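Side-chain contact in RNA polymerase II-associated protein 3 (PDB 6FM8), which probably serves as a flexible scaffold that couples the chaperone HSP90 to the R2TP co-chaperone complex: residues 25-30 with 34-39. Residues are numbered along the deposited sequence; the frame is centred on the assembly and turned at random.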
ATOM      1  N   ASP A  25       0.336  -8.169   7.111  1.00 21.61           N
ATOM      2  CA  ASP A  25       0.717  -9.008   8.253  1.00 20.84           C
ATOM      3  C   ASP A  25       0.447  -8.281   9.564  1.00 23.93           C
ATOM      4  O   ASP A  25      -0.126  -8.872  10.486  1.00 24.02           O
ATOM      5  CB  ASP A  25       2.204  -9.389   8.179  1.00 22.89           C
ATOM      6  CG  ASP A  25       2.520 -10.525   7.241  1.00 29.08           C
ATOM      7  OD1 ASP A  25       1.580 -11.057   6.609  1.00 28.66           O
ATOM      8  OD2 ASP A  25       3.717 -10.845   7.091  1.00 36.12           O
ATOM      9  N   PHE A  26       0.832  -6.985   9.629  1.00 18.38           N
ATOM     10  CA  PHE A  26       0.622  -6.136  10.811  1.00 17.32           C
ATOM     11  C   PHE A  26      -0.897  -5.937  11.040  1.00 21.80           C
ATOM     12  O   PHE A  26      -1.360  -5.994  12.190  1.00 23.27           O
ATOM     13  CB  PHE A  26       1.336  -4.783  10.615  1.00 18.72           C
ATOM     14  CG  PHE A  26       1.295  -3.860  11.809  1.00 20.52           C
ATOM     15  CD1 PHE A  26       2.280  -3.923  12.792  1.00 24.15           C
ATOM     16  CD2 PHE A  26       0.310  -2.891  11.925  1.00 22.88           C
ATOM     17  CE1 PHE A  26       2.266  -3.044  13.875  1.00 25.33           C
ATOM     18  CE2 PHE A  26       0.283  -2.024  13.026  1.00 25.34           C
ATOM     19  CZ  PHE A  26       1.264  -2.101  13.988  1.00 24.32           C
ATOM     20  N   TYR A  27      -1.663  -5.764   9.942  1.00 18.01           N
ATOM     21  CA  TYR A  27      -3.128  -5.598   9.969  1.00 17.29           C
ATOM     22  C   TYR A  27      -3.777  -6.786  10.676  1.00 23.33           C
ATOM     23  O   TYR A  27      -4.505  -6.583  11.642  1.00 24.08           O
ATOM     24  CB  TYR A  27      -3.684  -5.443   8.553  1.00 18.81           C
ATOM     25  CG  TYR A  27      -5.177  -5.203   8.452  1.00 19.71           C
ATOM     26  CD1 TYR A  27      -5.750  -4.028   8.934  1.00 21.53           C
ATOM     27  CD2 TYR A  27      -6.005  -6.117   7.810  1.00 20.69           C
ATOM     28  CE1 TYR A  27      -7.120  -3.787   8.813  1.00 20.30           C
ATOM     29  CE2 TYR A  27      -7.377  -5.881   7.668  1.00 21.70           C
ATOM     30  CZ  TYR A  27      -7.927  -4.711   8.163  1.00 25.96           C
ATOM     31  OH  TYR A  27      -9.284  -4.491   8.050  1.00 21.75           O
ATOM     32  N   ILE A  28      -3.425  -8.015  10.269  1.00 20.95           N
ATOM     33  CA  ILE A  28      -3.943  -9.244  10.883  1.00 22.97           C
ATOM     34  C   ILE A  28      -3.473  -9.342  12.350  1.00 28.74           C
ATOM     35  O   ILE A  28      -4.292  -9.592  13.239  1.00 28.59           O
ATOM     36  CB  ILE A  28      -3.499 -10.480  10.035  1.00 26.21           C
ATOM     37  CG1 ILE A  28      -4.021 -10.402   8.554  1.00 27.10           C
ATOM     38  CG2 ILE A  28      -3.860 -11.831  10.716  1.00 27.75           C
ATOM     39  CD1 ILE A  28      -5.524 -10.226   8.329  1.00 36.15           C
ATOM     40  N   GLU A  29      -2.163  -9.138  12.597  1.00 27.55           N
ATOM     41  CA  GLU A  29      -1.540  -9.257  13.920  1.00 27.65           C
ATOM     42  C   GLU A  29      -2.156  -8.312  14.967  1.00 31.09           C
ATOM     43  O   GLU A  29      -2.294  -8.692  16.134  1.00 30.06           O
ATOM     44  CB  GLU A  29      -0.032  -8.990  13.818  1.00 29.51           C
ATOM     45  CG  GLU A  29       0.773  -9.494  15.005  1.00 42.38           C
ATOM     46  N   LYS A  30      -2.540  -7.103  14.554  1.00 26.46           N
ATOM     47  CA  LYS A  30      -3.048  -6.103  15.490  1.00 24.79           C
ATOM     48  C   LYS A  30      -4.587  -6.045  15.520  1.00 27.15           C
ATOM     49  O   LYS A  30      -5.156  -5.047  15.958  1.00 28.35           O
ATOM     50  CB  LYS A  30      -2.429  -4.734  15.161  1.00 25.81           C
ATOM     51  CG  LYS A  30      -0.900  -4.759  15.200  1.00 33.19           C
ATOM     52  CD  LYS A  30      -0.342  -5.047  16.596  1.00 37.78           C
ATOM     53  CE  LYS A  30       1.144  -5.245  16.556  1.00 40.06           C
ATOM     54  NZ  LYS A  30       1.699  -5.442  17.918  1.00 42.71           N
ATOM     55  N   LEU A  34      -8.371   0.230  11.975  1.00 20.29           N
ATOM     56  CA  LEU A  34      -8.819   1.072  10.849  1.00 19.15           C
ATOM     57  C   LEU A  34      -7.661   1.855  10.233  1.00 20.13           C
ATOM     58  O   LEU A  34      -7.642   2.037   9.018  1.00 19.16           O
ATOM     59  CB  LEU A  34      -9.939   2.040  11.287  1.00 18.99           C
ATOM     60  CG  LEU A  34     -10.484   3.018  10.258  1.00 22.48           C
ATOM     61  CD1 LEU A  34     -11.227   2.305   9.106  1.00 21.75           C
ATOM     62  CD2 LEU A  34     -11.405   4.031  10.922  1.00 22.68           C
ATOM     63  N   LEU A  35      -6.699   2.311  11.054  1.00 17.64           N
ATOM     64  CA  LEU A  35      -5.541   3.050  10.546  1.00 18.40           C
ATOM     65  C   LEU A  35      -4.808   2.238   9.462  1.00 20.64           C
ATOM     66  O   LEU A  35      -4.481   2.780   8.409  1.00 18.92           O
ATOM     67  CB  LEU A  35      -4.566   3.395  11.702  1.00 18.79           C
ATOM     68  CG  LEU A  35      -3.235   4.058  11.298  1.00 25.51           C
ATOM     69  CD1 LEU A  35      -3.462   5.426  10.694  1.00 26.79           C
ATOM     70  CD2 LEU A  35      -2.264   4.130  12.479  1.00 27.80           C
ATOM     71  N   ILE A  36      -4.582   0.945   9.720  1.00 17.22           N
ATOM     72  CA  ILE A  36      -3.819   0.087   8.778  1.00 17.08           C
ATOM     73  C   ILE A  36      -4.671  -0.225   7.557  1.00 18.94           C
ATOM     74  O   ILE A  36      -4.162  -0.210   6.439  1.00 18.16           O
ATOM     75  CB  ILE A  36      -3.271  -1.171   9.497  1.00 19.89           C
ATOM     76  CG1 ILE A  36      -2.502  -0.745  10.786  1.00 19.75           C
ATOM     77  CG2 ILE A  36      -2.384  -2.040   8.551  1.00 20.64           C
ATOM     78  CD1 ILE A  36      -1.233   0.185  10.555  1.00 23.08           C
ATOM     79  N   PHE A  37      -5.974  -0.469   7.756  1.00 16.47           N
ATOM     80  CA  PHE A  37      -6.908  -0.683   6.651  1.00 15.97           C
ATOM     81  C   PHE A  37      -6.830   0.488   5.649  1.00 19.48           C
ATOM     82  O   PHE A  37      -6.772   0.287   4.436  1.00 18.64           O
ATOM     83  CB  PHE A  37      -8.340  -0.775   7.235  1.00 17.93           C
ATOM     84  CG  PHE A  37      -9.380  -0.886   6.149  1.00 20.13           C
ATOM     85  CD1 PHE A  37      -9.677  -2.115   5.577  1.00 23.85           C
ATOM     86  CD2 PHE A  37     -10.068   0.240   5.701  1.00 22.66           C
ATOM     87  CE1 PHE A  37     -10.633  -2.217   4.561  1.00 26.00           C
ATOM     88  CE2 PHE A  37     -11.011   0.140   4.672  1.00 25.51           C
ATOM     89  CZ  PHE A  37     -11.294  -1.094   4.121  1.00 24.54           C
ATOM     90  N   GLU A  38      -6.856   1.717   6.181  1.00 16.47           N
ATOM     91  CA  GLU A  38      -6.814   2.921   5.359  0.64 16.69           C
ATOM     92  C   GLU A  38      -5.517   3.001   4.535  1.00 20.13           C
ATOM     93  O   GLU A  38      -5.570   3.352   3.349  1.00 18.51           O
ATOM     94  CB  GLU A  38      -6.983   4.157   6.247  0.64 18.33           C
ATOM     95  CG  GLU A  38      -8.410   4.331   6.742  0.64 22.68           C
ATOM     96  N   ILE A  39      -4.370   2.665   5.134  1.00 17.49           N
ATOM     97  CA  ILE A  39      -3.092   2.710   4.405  1.00 17.00           C
ATOM     98  C   ILE A  39      -3.134   1.679   3.253  1.00 18.91           C
ATOM     99  O   ILE A  39      -2.785   2.008   2.110  1.00 17.70           O
ATOM    100  CB  ILE A  39      -1.876   2.497   5.344  1.00 19.34           C
ATOM    101  CG1 ILE A  39      -1.780   3.625   6.423  1.00 20.17           C
ATOM    102  CG2 ILE A  39      -0.578   2.447   4.521  1.00 19.81           C
ATOM    103  CD1 ILE A  39      -0.809   3.265   7.614  1.00 21.64           C
TER
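I36 reaches across from one arm of a helical hairpin and fits between F26 and Y27 of the other. The hairpin is formed by helix 13-29 and helix 34-48, joined by a short loop. Near this turn the two segment axes run nearly antiparallel, at 157°, and come within 9.5 Å of each other. No hydrogen bond crosses here, and the grip is apolar. I36 is buried and forms the tight part. Its two branches part ways. CG2 lies anti to the backbone N and slides past Y27, reaching Y27 CB at 3.6 Å. CG1, beside the backbone N with chi1 at -51°, turns to the F26 ring instead and meets its edge in plane, 3.7 Å from F26 CD2. I36 CD1 also packs on this ring, obliquely, at 3.6 Å from F26 CE2. One face of F26 is covered by K30, whose CG sits over the ring centre, 3.6 Å above the plane. K30 is the first residue beyond the helix. The looser, exposed margins are F26, beside I36, and F37, beside Y27; both give up less area to the contact than the two residues between. Y27 runs from I36 to the F37 margin. Its ring takes I36 CB at the edge, and it also touches K32 and P33 of the loop. With an alanine in its place, F37 CB and CD1 would probably lose the ring and hydroxyl beside them, though I36 CG2 would keep its contact with CB. The Y27 and F37 side chains run alongside each other in the same direction. Y27 CE1 rests 3.6 Å from F37 CB, and at the outer end Y27 OH approaches the F37 ring obliquely, 3.5 Å from F37 CD1.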